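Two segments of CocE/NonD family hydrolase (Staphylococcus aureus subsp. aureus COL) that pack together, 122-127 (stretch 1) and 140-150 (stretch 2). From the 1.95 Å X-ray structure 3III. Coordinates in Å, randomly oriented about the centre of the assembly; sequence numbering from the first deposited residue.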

# COMPACT_ATOMS: atom_id res chain seq x y z
N LYS A 122 5.87 -6.04 20.52
CA LYS A 122 4.87 -5.10 19.97
C LYS A 122 5.19 -3.74 20.54
O LYS A 122 5.19 -3.57 21.75
CB LYS A 122 3.44 -5.52 20.36
CG LYS A 122 2.37 -4.61 19.81
CD LYS A 122 2.13 -4.88 18.29
CE LYS A 122 1.70 -3.59 17.61
NZ LYS A 122 1.62 -3.62 16.18
N VAL A 123 5.45 -2.79 19.66
CA VAL A 123 5.97 -1.48 20.02
C VAL A 123 4.88 -0.43 19.84
O VAL A 123 4.27 -0.33 18.77
CB VAL A 123 7.20 -1.07 19.17
CG1 VAL A 123 7.70 0.31 19.61
CG2 VAL A 123 8.26 -2.15 19.30
N ALA A 124 4.65 0.33 20.91
CA ALA A 124 3.93 1.58 20.85
C ALA A 124 4.93 2.71 20.60
O ALA A 124 5.74 3.02 21.45
CB ALA A 124 3.14 1.82 22.13
N LEU A 125 4.87 3.32 19.41
CA LEU A 125 5.81 4.39 19.05
C LEU A 125 5.45 5.65 19.82
O LEU A 125 4.38 5.75 20.47
CB LEU A 125 5.89 4.62 17.53
CG LEU A 125 6.53 3.42 16.79
CD1 LEU A 125 6.18 3.40 15.26
CD2 LEU A 125 8.01 3.41 17.03
N ARG A 126 6.38 6.60 19.76
CA ARG A 126 6.26 7.88 20.47
C ARG A 126 4.91 8.53 20.16
O ARG A 126 4.46 8.57 19.01
CB ARG A 126 7.37 8.82 20.07
CG ARG A 126 7.46 10.08 20.91
CD ARG A 126 8.51 11.04 20.38
NE ARG A 126 9.86 10.49 20.44
CZ ARG A 126 10.85 10.94 21.22
NH1 ARG A 126 10.67 11.99 22.02
NH2 ARG A 126 12.04 10.35 21.18
N GLY A 127 4.31 9.08 21.22
CA GLY A 127 3.00 9.72 21.14
C GLY A 127 1.79 8.81 21.35
O GLY A 127 0.65 9.29 21.47
N LYS A 140 11.13 10.54 9.81
CA LYS A 140 12.42 10.08 10.20
C LYS A 140 12.57 10.03 11.72
O LYS A 140 13.15 9.10 12.23
CB LYS A 140 13.52 10.99 9.65
CG LYS A 140 14.93 10.42 9.96
CD LYS A 140 15.96 11.22 9.23
CE LYS A 140 17.34 10.71 9.49
NZ LYS A 140 18.34 11.47 8.80
N ARG A 141 12.06 11.03 12.42
CA ARG A 141 12.09 11.02 13.89
C ARG A 141 11.37 9.79 14.46
O ARG A 141 11.80 9.19 15.42
CB ARG A 141 11.54 12.33 14.48
CG ARG A 141 10.04 12.62 14.32
CD ARG A 141 9.72 13.95 15.13
NE ARG A 141 9.96 13.66 16.55
CZ ARG A 141 10.03 14.59 17.50
NH1 ARG A 141 9.86 15.86 17.23
NH2 ARG A 141 10.28 14.23 18.75
N GLU A 142 10.32 9.34 13.82
CA GLU A 142 9.65 8.13 14.27
C GLU A 142 10.53 6.89 13.96
O GLU A 142 10.67 5.98 14.77
CB GLU A 142 8.29 7.99 13.58
CG GLU A 142 7.51 6.78 13.96
CD GLU A 142 6.10 6.70 13.31
OE1 GLU A 142 5.11 6.76 14.07
OE2 GLU A 142 6.00 6.49 12.08
N ALA A 143 11.08 6.85 12.76
CA ALA A 143 12.07 5.85 12.39
C ALA A 143 13.27 5.76 13.39
O ALA A 143 13.79 4.63 13.69
CB ALA A 143 12.57 6.16 10.98
N GLU A 144 13.77 6.90 13.85
CA GLU A 144 14.89 6.91 14.81
C GLU A 144 14.53 6.22 16.13
O GLU A 144 15.36 5.49 16.72
CB GLU A 144 15.43 8.32 15.02
CG GLU A 144 16.19 8.80 13.77
CD GLU A 144 16.76 10.19 13.90
OE1 GLU A 144 16.88 10.65 15.07
OE2 GLU A 144 17.11 10.79 12.85
N ASP A 145 13.28 6.43 16.59
CA ASP A 145 12.80 5.79 17.80
C ASP A 145 12.73 4.27 17.60
O ASP A 145 13.16 3.51 18.46
CB ASP A 145 11.42 6.31 18.18
CG ASP A 145 11.42 7.75 18.69
OD1 ASP A 145 12.48 8.24 19.12
OD2 ASP A 145 10.34 8.38 18.65
N TYR A 146 12.18 3.84 16.47
CA TYR A 146 12.07 2.43 16.07
C TYR A 146 13.46 1.76 16.04
O TYR A 146 13.68 0.68 16.60
CB TYR A 146 11.37 2.35 14.71
CG TYR A 146 10.70 1.01 14.33
CD1 TYR A 146 9.88 0.93 13.21
CD2 TYR A 146 10.95 -0.19 15.01
CE1 TYR A 146 9.28 -0.26 12.83
CE2 TYR A 146 10.36 -1.39 14.62
CZ TYR A 146 9.52 -1.41 13.53
OH TYR A 146 8.88 -2.56 13.14
N TYR A 147 14.43 2.45 15.46
CA TYR A 147 15.78 1.97 15.45
C TYR A 147 16.29 1.68 16.86
O TYR A 147 16.89 0.61 17.09
CB TYR A 147 16.66 3.00 14.78
CG TYR A 147 18.15 2.75 14.63
CD1 TYR A 147 19.03 2.66 15.72
CD2 TYR A 147 18.71 2.77 13.37
CE1 TYR A 147 20.42 2.54 15.53
CE2 TYR A 147 20.09 2.63 13.17
CZ TYR A 147 20.92 2.52 14.23
OH TYR A 147 22.27 2.39 13.99
N GLU A 148 16.05 2.61 17.80
CA GLU A 148 16.48 2.35 19.19
C GLU A 148 15.85 1.07 19.79
O GLU A 148 16.54 0.30 20.54
CB GLU A 148 16.24 3.58 20.10
CG GLU A 148 17.06 4.81 19.75
CD GLU A 148 17.27 5.77 20.93
OE1 GLU A 148 17.88 5.30 21.90
OE2 GLU A 148 16.83 6.95 20.87
N VAL A 149 14.59 0.81 19.48
CA VAL A 149 13.92 -0.34 20.04
C VAL A 149 14.48 -1.64 19.42
O VAL A 149 14.64 -2.66 20.14
CB VAL A 149 12.36 -0.25 19.92
CG1 VAL A 149 11.70 -1.46 20.58
CG2 VAL A 149 11.83 1.10 20.60
N ILE A 150 14.79 -1.62 18.12
CA ILE A 150 15.43 -2.76 17.44
C ILE A 150 16.72 -3.11 18.11
O ILE A 150 16.97 -4.27 18.44
CB ILE A 150 15.64 -2.51 15.91
CG1 ILE A 150 14.29 -2.46 15.21
CG2 ILE A 150 16.59 -3.54 15.31
CD1 ILE A 150 14.32 -1.91 13.81
O HOH W 1 5.70 8.06 16.58
O HOH W 2 8.30 6.92 17.55

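What holds the two stretches together most firmly? Arg126 and Asp145 form a two-pronged salt bridge. Arg126 NE donates to Asp145 OD2 at 2.8 Å, and Arg126 NH2 donates to Asp145 OD1 at 3.0 Å, both hydrogen bonds nearly straight. The carboxylate lies at the edge of the guanidinium, near its plane, where the N-H bonds point, so charge attraction and hydrogen-bond direction work together.

How is the loop backbone linked to the acids of the helix? Two waters bridge the stretches. One accepts from Arg126 N (2.9 Å to the water oxygen) and donates to Asp145 OD2 (2.7 Å), so that this carboxylate oxygen serves both the side chain and, through water, the main chain of the same arginine. The other donates to Arg126 O at 2.8 Å and to Glu142 OE1 at 2.9 Å.

What lies over the face of the Arg126 guanidinium? Arg141 NH2 lies there, 4.0 Å from Arg126 NH1. The like charges repel, so this is proximity and not a bond; the Asp145 carboxylate, at the edge, offsets part of the positive charge.

Where does the contact turn apolar? Toward the strand, Val123 CG2 meets Val149 CG1 at 3.7 Å, each residue directing its CA-to-CB bond toward the other stretch. Between this pair and the salt bridge, Leu125 CD2 packs 4.2 Å from Tyr146 CB, while Leu125 CD1 touches the polar Glu142 OE1 at 3.7 Å, a van der Waals contact.

How do the backbones run past each other? The strand ends at Ala124 and continues as loop, running roughly opposite to the helix: Val123 CA is 8.0 Å from Val149 CA, and Arg126 CA 7.1 Å from Glu142 CA. A four-residue spacing turns both Asp145 and Val149 toward stretch 1; Arg141, Glu142 and Tyr146, with sideways CA-to-CB bonds, also touch it.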